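Local coordinates for protein beta-porphyranase B (Bacteroides plebeius, PDB 4AWD) that hydrolyses the sulfated red-seaweed polysaccharide porphyran at the (1->4) linkages between beta-D-galactopyranose and alpha-L-galactopyranose-6-sulfate, at residues E34-L39 against Y46-N51; L144-S149 against D290-V295; V253-D258 against Y263-T268. One frame throughout, in Å; residues are numbered along the deposited sequence.

Contact 1 of 3, residues E34-L39 against Y46-N51; sequences EHIKNL and YKWVVN
Trp48 of strand 46-50 meets Ile36 of the 3-10 turn 36-38 and Leu39 just after it. The whole contact gathers on this one residue, and no hydrogen bond passes between the two segments. Lys47 pairs through its backbone with Val320, and Val49 with Lys318, which ties the strand to strand 308-321. At Trp48 the side chain leaves the backbone toward the turn, with CG anti to the carbonyl carbon (chi1 -69°). Leu39 lays its CD2 methyl over one face of the indole as a CH-pi contact, 4.0 Å from the centroid of the five-membered ring and 18° off the ring normal; the same methyl lies 3.8 Å from Trp48 CG. Ile36 takes the root of the side chain instead: its CG2 is 3.8 Å from Trp48 CB, and its CD1 comes to 3.5 Å from the backbone O of Trp48. The indole nitrogen NE1 is buried but satisfied by a hydrogen bond to Pro40 O, which, with the Leu39 methyl on one face, would limit the rotation of the ring. Val50 packs on Ala32 and Glu33 of helix 30-34. The turn follows helix 30-34 and packs on Trp48 of strand 46-50, itself paired antiparallel with strand 308-321, whose Tyr317 touches both Ile36 and Leu39, while Trp246 of strand 241-249 meets the Trp48 indole edge-to-face.

Contact 2 of 3, residues L144-S149 against D290-V295; sequences LTTMSS and DWEKQV
Two loops near the predicted substrate-binding residues Arg79 and Glu287 are joined here, chiefly through Thr146 of 144-149 on one side and Glu292 and the turn around Gln294 on the other. Thr146 OG1 donates a hydrogen bond to Gln294 O at 2.7 Å, arriving at a C=O...donor angle of 135° and tilted 17° from the carbonyl plane. A chi1 of 48° sets OG1 between the backbone N and the carbonyl carbon of Thr146, from where it reaches across to the turn. Gln294 O is held a second time by Arg187 NH1. Gln294 is the centre of an inverse gamma turn, and Glu292 braces that turn from within its own loop: OE1 accepts from Gln294 N at 3.1 Å through its anti lone pair, while OE2 takes the backbone N-H groups of Arg187 and Ser188. The buried carboxylate is therefore gripped at both oxygens, an arrangement that would probably stabilise its negative charge. The aliphatic part of Glu292 also touches the threonine, its CG lying 4.0 Å from Thr146 CB as the two side chains cross at about a right angle. A water bridges the two backbones, donating to Thr146 O at 2.9 Å and to Glu292 O at 3.0 Å.

Contact 3 of 3, residues V253-D258 against Y263-T268; sequences VKFYYD and YTIKPT
The antiparallel beta hairpin of strands 252-257 and 260-265 forms part of the jelly-roll beta-sandwich of the GH16 fold. Val253 and Ile265 make a hydrogen-bonded pair: Ile265 N donates to Val253 O at 2.9 Å, and Val253 N donates to Ile265 O at 3.1 Å. Further along, Phe255 N gives Tyr263 O a nearly straight bond of 3.0 Å, with an N-H...acceptor angle of 172°. Val253, Phe255, Tyr263 and Ile265 project from the same face of the hairpin. There the Phe255 ring touches two neighbours through adjacent carbons, CD2 lying 3.7 Å from Tyr263 CE1 and CE2 3.8 Å from Ile265 CD1. The two aromatic rings are inclined at 48°, an oblique meeting. Tyr263 carries its phenol above its own backbone (chi1 54°), and its hydroxyl is bonded to Met203 O. Lys254 and Thr264 form the non-hydrogen-bonded pair on the other face; the side chains run side by side, and Lys254 CG is 3.8 Å from Thr264 OG1. The chemistry thus divides by face: apolar and aromatic side chains gather on one, where the buried phenol has its hydroxyl satisfied, while on the other the methylenes of Lys254 run past a threonine hydroxyl that bonds to the Tyr261 hydroxyl.

The three contacts are separate, none touching another. Contacts 1 and 2 lie on opposite sides of the chain's centre, with their own centres about 35 Å apart. Contact 3 lies within the stretch of chain that contact 2 closes, with nearest atoms about 11 Å apart. Contacts 1 and 3 come nearer, to about 6 Å between nearest atoms, and Trp246 of strand 241-249 lies between them. Contacts 2 and 3 both lie near predicted active-site or substrate-binding residues: in contact 3 the Tyr263 side chain is about 9 Å from that of Glu181, the probable proton donor, and in contact 2 the Glu292 side chain is about 9 Å from that of Glu287, a predicted substrate-binding residue. Contact 1 lies away from these sites.

Contact 1 of 3, residues E34-L39 against Y46-N51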
loop_
_atom_site.group_PDB
_atom_site.type_symbol
_atom_site.label_atom_id
_atom_site.label_comp_id
_atom_site.label_asym_id
_atom_site.label_seq_id
_atom_site.Cartn_x
_atom_site.Cartn_y
_atom_site.Cartn_z
ATOM N N GLU A 34 -12.049 1.287 -19.981
ATOM C CA GLU A 34 -13.201 2.161 -19.805
ATOM C C GLU A 34 -12.978 3.190 -18.685
ATOM O O GLU A 34 -13.453 4.320 -18.787
ATOM C CB GLU A 34 -14.455 1.316 -19.550
ATOM C CG GLU A 34 -15.751 2.098 -19.275
ATOM C CD GLU A 34 -16.282 2.897 -20.481
ATOM O OE1 GLU A 34 -15.996 2.539 -21.658
ATOM O OE2 GLU A 34 -17.004 3.896 -20.239
ATOM N N HIS A 35 -12.242 2.805 -17.640
ATOM C CA HIS A 35 -11.960 3.687 -16.499
ATOM C C HIS A 35 -11.048 4.899 -16.821
ATOM O O HIS A 35 -10.930 5.814 -16.006
ATOM C CB HIS A 35 -11.395 2.877 -15.316
ATOM C CG HIS A 35 -11.291 3.651 -14.033
ATOM N ND1 HIS A 35 -12.384 4.224 -13.412
ATOM C CD2 HIS A 35 -10.224 3.936 -13.247
ATOM C CE1 HIS A 35 -11.993 4.837 -12.308
ATOM N NE2 HIS A 35 -10.686 4.681 -12.187
ATOM N N ILE A 36 -10.421 4.911 -18.000
ATOM C CA ILE A 36 -9.582 6.042 -18.432
ATOM C C ILE A 36 -10.355 7.379 -18.463
ATOM O O ILE A 36 -9.787 8.430 -18.145
ATOM C CB ILE A 36 -8.841 5.733 -19.774
ATOM C CG1 ILE A 36 -7.854 4.577 -19.564
ATOM C CG2 ILE A 36 -8.089 6.964 -20.325
ATOM C CD1 ILE A 36 -7.319 3.953 -20.858
ATOM N N LYS A 37 -11.642 7.325 -18.812
ATOM C CA LYS A 37 -12.577 8.456 -18.651
ATOM C C LYS A 37 -12.363 9.232 -17.358
ATOM O O LYS A 37 -12.478 10.455 -17.343
ATOM C CB LYS A 37 -14.006 7.946 -18.504
ATOM C CG LYS A 37 -14.678 7.370 -19.699
ATOM C CD LYS A 37 -16.157 7.100 -19.360
ATOM C CE LYS A 37 -16.315 6.438 -17.995
ATOM N NZ LYS A 37 -17.610 5.713 -17.856
ATOM N N ASN A 38 -12.130 8.493 -16.268
ATOM C CA ASN A 38 -12.103 9.046 -14.914
ATOM C C ASN A 38 -10.740 9.543 -14.446
ATOM O O ASN A 38 -10.645 10.254 -13.455
ATOM C CB ASN A 38 -12.638 8.024 -13.913
ATOM C CG ASN A 38 -14.078 7.649 -14.176
ATOM O OD1 ASN A 38 -14.944 8.510 -14.246
ATOM N ND2 ASN A 38 -14.339 6.355 -14.329
ATOM N N LEU A 39 -9.689 9.159 -15.156
ATOM C CA LEU A 39 -8.340 9.607 -14.832
ATOM C C LEU A 39 -8.186 11.112 -15.088
ATOM O O LEU A 39 -8.967 11.700 -15.843
ATOM C CB LEU A 39 -7.284 8.776 -15.603
ATOM C CG LEU A 39 -6.763 7.493 -14.934
ATOM C CD1 LEU A 39 -7.841 6.701 -14.170
ATOM C CD2 LEU A 39 -6.056 6.564 -15.925
ATOM N N TYR A 46 0.221 12.934 -25.101
ATOM C CA TYR A 46 0.253 11.605 -24.485
ATOM C C TYR A 46 -1.146 11.030 -24.257
ATOM O O TYR A 46 -2.130 11.752 -24.324
ATOM C CB TYR A 46 1.077 11.636 -23.190
ATOM C CG TYR A 46 2.540 11.937 -23.415
ATOM C CD1 TYR A 46 2.978 13.242 -23.649
ATOM C CD2 TYR A 46 3.489 10.919 -23.405
ATOM C CE1 TYR A 46 4.324 13.524 -23.869
ATOM C CE2 TYR A 46 4.838 11.186 -23.627
ATOM C CZ TYR A 46 5.250 12.492 -23.862
ATOM O OH TYR A 46 6.588 12.768 -24.071
ATOM N N LYS A 47 -1.227 9.728 -24.006
ATOM C CA LYS A 47 -2.504 9.070 -23.685
ATOM C C LYS A 47 -2.307 7.995 -22.603
ATOM O O LYS A 47 -1.246 7.364 -22.514
ATOM C CB LYS A 47 -3.139 8.442 -24.941
ATOM C CG LYS A 47 -2.262 7.373 -25.584
ATOM C CD LYS A 47 -2.989 6.504 -26.599
ATOM C CE LYS A 47 -1.982 5.659 -27.372
ATOM N NZ LYS A 47 -2.614 4.842 -28.428
ATOM N N TRP A 48 -3.333 7.786 -21.790
ATOM C CA TRP A 48 -3.268 6.746 -20.781
ATOM C C TRP A 48 -3.470 5.387 -21.440
ATOM O O TRP A 48 -4.338 5.221 -22.307
ATOM C CB TRP A 48 -4.298 6.968 -19.665
ATOM C CG TRP A 48 -4.016 8.161 -18.767
ATOM C CD1 TRP A 48 -4.715 9.341 -18.720
ATOM C CD2 TRP A 48 -2.972 8.275 -17.776
ATOM N NE1 TRP A 48 -4.148 10.193 -17.781
ATOM C CE2 TRP A 48 -3.085 9.555 -17.188
ATOM C CE3 TRP A 48 -1.935 7.428 -17.351
ATOM C CZ2 TRP A 48 -2.225 9.990 -16.173
ATOM C CZ3 TRP A 48 -1.079 7.872 -16.320
ATOM C CH2 TRP A 48 -1.234 9.151 -15.760
ATOM N N VAL A 49 -2.653 4.423 -21.012
ATOM C CA VAL A 49 -2.679 3.072 -21.537
ATOM C C VAL A 49 -2.631 2.071 -20.364
ATOM O O VAL A 49 -1.856 2.250 -19.409
ATOM C CB VAL A 49 -1.514 2.899 -22.540
ATOM C CG1 VAL A 49 -0.731 1.620 -22.307
ATOM C CG2 VAL A 49 -2.023 3.024 -24.006
ATOM N N VAL A 50 -3.469 1.036 -20.417
ATOM C CA VAL A 50 -3.529 0.076 -19.335
ATOM C C VAL A 50 -2.152 -0.574 -19.146
ATOM O O VAL A 50 -1.516 -0.992 -20.110
ATOM C CB VAL A 50 -4.593 -1.009 -19.583
ATOM C CG1 VAL A 50 -4.538 -2.071 -18.490
ATOM C CG2 VAL A 50 -5.963 -0.410 -19.638
ATOM N N ASN A 51 -1.679 -0.627 -17.902
ATOM C CA ASN A 51 -0.522 -1.464 -17.593
ATOM C C ASN A 51 -1.038 -2.799 -17.066
ATOM O O ASN A 51 -1.463 -2.894 -15.916
ATOM C CB ASN A 51 0.408 -0.784 -16.583
ATOM C CG ASN A 51 1.795 -1.420 -16.539
ATOM O OD1 ASN A 51 1.965 -2.613 -16.791
ATOM N ND2 ASN A 51 2.797 -0.611 -16.214
#

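Contact 2 of 3, residues L144-S149 against D290-V295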
loop_
_atom_site.group_PDB
_atom_site.type_symbol
_atom_site.label_atom_id
_atom_site.label_comp_id
_atom_site.label_asym_id
_atom_site.label_seq_id
_atom_site.Cartn_x
_atom_site.Cartn_y
_atom_site.Cartn_z
ATOM N N LEU A 144 -13.888 -3.721 9.078
ATOM C CA LEU A 144 -14.367 -3.083 10.311
ATOM C C LEU A 144 -13.581 -3.668 11.483
ATOM O O LEU A 144 -14.065 -4.496 12.258
ATOM C CB LEU A 144 -15.879 -3.250 10.492
ATOM C CG LEU A 144 -16.579 -2.245 11.441
ATOM C CD1 LEU A 144 -16.528 -0.836 10.907
ATOM C CD2 LEU A 144 -18.034 -2.623 11.722
ATOM N N THR A 145 -12.358 -3.178 11.613
ATOM C CA THR A 145 -11.326 -3.864 12.343
ATOM C C THR A 145 -10.250 -2.832 12.649
ATOM O O THR A 145 -10.159 -1.819 11.948
ATOM C CB THR A 145 -10.787 -5.001 11.425
ATOM O OG1 THR A 145 -11.302 -6.277 11.853
ATOM C CG2 THR A 145 -9.301 -5.032 11.351
ATOM N N THR A 146 -9.456 -3.078 13.694
ATOM C CA THR A 146 -8.325 -2.221 14.021
ATOM C C THR A 146 -7.019 -2.647 13.331
ATOM O O THR A 146 -5.924 -2.248 13.752
ATOM C CB THR A 146 -8.066 -2.166 15.539
ATOM O OG1 THR A 146 -8.053 -3.491 16.063
ATOM C CG2 THR A 146 -9.116 -1.310 16.278
ATOM N N MET A 147 -7.136 -3.465 12.287
ATOM C CA MET A 147 -6.013 -3.775 11.395
ATOM C C MET A 147 -6.139 -2.959 10.106
ATOM O O MET A 147 -7.247 -2.599 9.689
ATOM C CB MET A 147 -5.924 -5.277 11.101
ATOM C CG MET A 147 -5.314 -6.047 12.254
ATOM S SD MET A 147 -5.308 -7.838 12.084
ATOM C CE MET A 147 -4.146 -8.065 10.732
ATOM N N SER A 148 -4.999 -2.656 9.501
ATOM C CA SER A 148 -4.943 -1.730 8.371
ATOM C C SER A 148 -5.587 -2.321 7.125
ATOM O O SER A 148 -5.634 -3.540 6.963
ATOM C CB SER A 148 -3.489 -1.387 8.045
ATOM O OG SER A 148 -2.807 -2.563 7.617
ATOM N N SER A 149 -6.096 -1.438 6.267
ATOM C CA SER A 149 -6.432 -1.769 4.885
ATOM C C SER A 149 -5.540 -0.852 4.070
ATOM O O SER A 149 -5.621 0.361 4.229
ATOM C CB SER A 149 -7.902 -1.468 4.578
ATOM O OG SER A 149 -8.770 -2.211 5.414
ATOM N N ASP A 290 1.833 -0.501 15.912
ATOM C CA ASP A 290 2.234 -0.367 17.323
ATOM C C ASP A 290 1.475 0.747 18.034
ATOM O O ASP A 290 1.345 0.740 19.270
ATOM C CB ASP A 290 3.737 -0.102 17.454
ATOM C CG ASP A 290 4.579 -1.248 16.947
ATOM O OD1 ASP A 290 4.031 -2.374 16.783
ATOM O OD2 ASP A 290 5.802 -1.021 16.719
ATOM N N TRP A 291 0.978 1.707 17.261
ATOM C CA TRP A 291 0.255 2.845 17.840
ATOM C C TRP A 291 -1.230 2.556 18.009
ATOM O O TRP A 291 -1.981 3.407 18.482
ATOM C CB TRP A 291 0.492 4.117 17.044
ATOM C CG TRP A 291 0.326 3.980 15.555
ATOM C CD1 TRP A 291 1.322 3.813 14.643
ATOM C CD2 TRP A 291 -0.902 4.028 14.808
ATOM N NE1 TRP A 291 0.796 3.757 13.372
ATOM C CE2 TRP A 291 -0.566 3.883 13.446
ATOM C CE3 TRP A 291 -2.250 4.186 15.157
ATOM C CZ2 TRP A 291 -1.538 3.886 12.422
ATOM C CZ3 TRP A 291 -3.215 4.173 14.147
ATOM C CH2 TRP A 291 -2.852 4.029 12.793
ATOM N N GLU A 292 -1.649 1.346 17.642
ATOM C CA GLU A 292 -3.015 0.880 17.904
ATOM C C GLU A 292 -2.952 -0.510 18.526
ATOM O O GLU A 292 -3.158 -1.519 17.856
ATOM C CB GLU A 292 -3.878 0.892 16.626
ATOM C CG GLU A 292 -5.335 0.444 16.792
ATOM C CD GLU A 292 -6.080 1.117 17.954
ATOM O OE1 GLU A 292 -6.009 0.579 19.083
ATOM O OE2 GLU A 292 -6.774 2.151 17.740
ATOM N N LYS A 293 -2.665 -0.542 19.823
ATOM C CA LYS A 293 -2.456 -1.794 20.533
ATOM C C LYS A 293 -3.743 -2.538 20.874
ATOM O O LYS A 293 -3.683 -3.650 21.390
ATOM C CB LYS A 293 -1.598 -1.567 21.786
ATOM N N GLN A 294 -4.903 -1.956 20.587
ATOM C CA GLN A 294 -6.158 -2.710 20.724
ATOM C C GLN A 294 -6.468 -3.460 19.432
ATOM O O GLN A 294 -7.438 -3.159 18.711
ATOM C CB GLN A 294 -7.324 -1.826 21.174
ATOM C CG GLN A 294 -7.041 -1.148 22.511
ATOM C CD GLN A 294 -8.201 -0.338 23.019
ATOM O OE1 GLN A 294 -9.355 -0.789 22.978
ATOM N NE2 GLN A 294 -7.909 0.870 23.526
ATOM N N VAL A 295 -5.594 -4.423 19.153
ATOM C CA VAL A 295 -5.664 -5.277 17.985
ATOM C C VAL A 295 -6.898 -6.162 18.101
ATOM O O VAL A 295 -7.428 -6.338 19.206
ATOM C CB VAL A 295 -4.384 -6.143 17.838
ATOM C CG1 VAL A 295 -3.162 -5.250 17.656
ATOM C CG2 VAL A 295 -4.204 -7.067 19.046
HETATM O O HOH W 1 -3.257 -2.296 14.910
#

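Contact 3 of 3, residues V253-D258 against Y263-T268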
loop_
_atom_site.group_PDB
_atom_site.type_symbol
_atom_site.label_atom_id
_atom_site.label_comp_id
_atom_site.label_asym_id
_atom_site.label_seq_id
_atom_site.Cartn_x
_atom_site.Cartn_y
_atom_site.Cartn_z
ATOM N N VAL A 253 4.400 13.012 -6.799
ATOM C CA VAL A 253 3.318 12.042 -6.741
ATOM C C VAL A 253 2.061 12.791 -6.318
ATOM O O VAL A 253 2.127 13.663 -5.459
ATOM C CB VAL A 253 3.625 10.903 -5.751
ATOM C CG1 VAL A 253 2.621 9.804 -5.932
ATOM C CG2 VAL A 253 5.031 10.330 -5.985
ATOM N N LYS A 254 0.930 12.480 -6.951
ATOM C CA LYS A 254 -0.326 13.215 -6.724
ATOM C C LYS A 254 -1.473 12.259 -6.391
ATOM O O LYS A 254 -1.702 11.284 -7.107
ATOM C CB LYS A 254 -0.691 14.055 -7.954
ATOM C CG LYS A 254 0.402 15.030 -8.393
ATOM C CD LYS A 254 -0.053 16.021 -9.494
ATOM C CE LYS A 254 1.028 17.085 -9.736
ATOM N NZ LYS A 254 0.721 18.055 -10.865
ATOM N N PHE A 255 -2.221 12.559 -5.334
ATOM C CA PHE A 255 -3.199 11.601 -4.812
ATOM C C PHE A 255 -4.661 11.940 -5.080
ATOM O O PHE A 255 -5.066 13.106 -5.039
ATOM C CB PHE A 255 -2.945 11.342 -3.325
ATOM C CG PHE A 255 -1.566 10.837 -3.048
ATOM C CD1 PHE A 255 -1.280 9.489 -3.170
ATOM C CD2 PHE A 255 -0.539 11.726 -2.716
ATOM C CE1 PHE A 255 0.014 9.009 -2.947
ATOM C CE2 PHE A 255 0.754 11.259 -2.482
ATOM C CZ PHE A 255 1.033 9.891 -2.594
ATOM N N TYR A 256 -5.444 10.903 -5.364
ATOM C CA TYR A 256 -6.845 11.059 -5.750
ATOM C C TYR A 256 -7.762 10.199 -4.894
ATOM O O TYR A 256 -7.504 9.019 -4.666
ATOM C CB TYR A 256 -7.037 10.742 -7.234
ATOM C CG TYR A 256 -6.308 11.713 -8.139
ATOM C CD1 TYR A 256 -4.916 11.638 -8.309
ATOM C CD2 TYR A 256 -7.006 12.721 -8.817
ATOM C CE1 TYR A 256 -4.243 12.534 -9.118
ATOM C CE2 TYR A 256 -6.333 13.630 -9.639
ATOM C CZ TYR A 256 -4.955 13.525 -9.785
ATOM O OH TYR A 256 -4.287 14.417 -10.591
ATOM N N TYR A 257 -8.817 10.825 -4.403
ATOM C CA TYR A 257 -9.846 10.131 -3.675
ATOM C C TYR A 257 -11.109 10.261 -4.488
ATOM O O TYR A 257 -11.475 11.364 -4.842
ATOM C CB TYR A 257 -10.043 10.773 -2.299
ATOM C CG TYR A 257 -11.169 10.170 -1.499
ATOM C CD1 TYR A 257 -11.137 8.820 -1.134
ATOM C CD2 TYR A 257 -12.262 10.938 -1.106
ATOM C CE1 TYR A 257 -12.147 8.259 -0.401
ATOM C CE2 TYR A 257 -13.298 10.377 -0.365
ATOM C CZ TYR A 257 -13.230 9.039 -0.009
ATOM O OH TYR A 257 -14.235 8.459 0.739
ATOM N N ASP A 258 -11.764 9.144 -4.785
ATOM C CA ASP A 258 -12.964 9.126 -5.629
ATOM C C ASP A 258 -12.839 9.988 -6.920
ATOM O O ASP A 258 -13.782 10.652 -7.351
ATOM C CB ASP A 258 -14.214 9.464 -4.797
ATOM C CG ASP A 258 -14.658 8.311 -3.885
ATOM O OD1 ASP A 258 -14.211 7.150 -4.084
ATOM O OD2 ASP A 258 -15.478 8.562 -2.969
ATOM N N TYR A 263 -4.007 16.126 -2.960
ATOM C CA TYR A 263 -2.786 16.879 -2.702
ATOM C C TYR A 263 -1.587 16.192 -3.355
ATOM O O TYR A 263 -1.690 15.078 -3.874
ATOM C CB TYR A 263 -2.532 17.061 -1.188
ATOM C CG TYR A 263 -2.525 15.757 -0.425
ATOM C CD1 TYR A 263 -1.380 14.954 -0.393
ATOM C CD2 TYR A 263 -3.665 15.311 0.256
ATOM C CE1 TYR A 263 -1.363 13.741 0.297
ATOM C CE2 TYR A 263 -3.656 14.103 0.946
ATOM C CZ TYR A 263 -2.497 13.323 0.955
ATOM O OH TYR A 263 -2.478 12.129 1.625
ATOM N N THR A 264 -0.449 16.877 -3.305
ATOM C CA THR A 264 0.809 16.409 -3.859
ATOM C C THR A 264 1.808 16.112 -2.748
ATOM O O THR A 264 1.797 16.762 -1.690
ATOM C CB THR A 264 1.405 17.498 -4.754
ATOM O OG1 THR A 264 0.486 17.790 -5.814
ATOM C CG2 THR A 264 2.720 17.063 -5.355
ATOM N N ILE A 265 2.673 15.130 -2.982
ATOM C CA ILE A 265 3.870 15.025 -2.177
ATOM C C ILE A 265 5.086 15.013 -3.082
ATOM O O ILE A 265 5.184 14.182 -3.986
ATOM C CB ILE A 265 3.874 13.786 -1.242
ATOM C CG1 ILE A 265 2.666 13.809 -0.294
ATOM C CG2 ILE A 265 5.183 13.719 -0.464
ATOM C CD1 ILE A 265 2.562 12.597 0.624
ATOM N N LYS A 266 6.001 15.949 -2.849
ATOM C CA LYS A 266 7.319 15.885 -3.459
ATOM C C LYS A 266 8.209 15.107 -2.498
ATOM O O LYS A 266 8.517 15.609 -1.419
ATOM C CB LYS A 266 7.887 17.291 -3.694
ATOM C CG LYS A 266 6.913 18.310 -4.327
ATOM C CD LYS A 266 6.685 18.104 -5.815
ATOM C CE LYS A 266 7.648 18.935 -6.666
ATOM N NZ LYS A 266 7.646 18.489 -8.116
ATOM N N PRO A 267 8.604 13.866 -2.860
ATOM C CA PRO A 267 9.444 13.099 -1.930
ATOM C C PRO A 267 10.782 13.804 -1.732
ATOM O O PRO A 267 11.232 14.547 -2.621
ATOM C CB PRO A 267 9.633 11.747 -2.636
ATOM C CG PRO A 267 8.547 11.665 -3.638
ATOM C CD PRO A 267 8.301 13.091 -4.079
ATOM N N THR A 268 11.391 13.575 -0.573
ATOM C CA THR A 268 12.518 14.377 -0.107
ATOM C C THR A 268 13.781 14.194 -0.957
ATOM O O THR A 268 14.128 13.076 -1.355
ATOM C CB THR A 268 12.813 14.115 1.394
ATOM O OG1 THR A 268 14.026 14.774 1.780
ATOM C CG2 THR A 268 12.955 12.649 1.656
#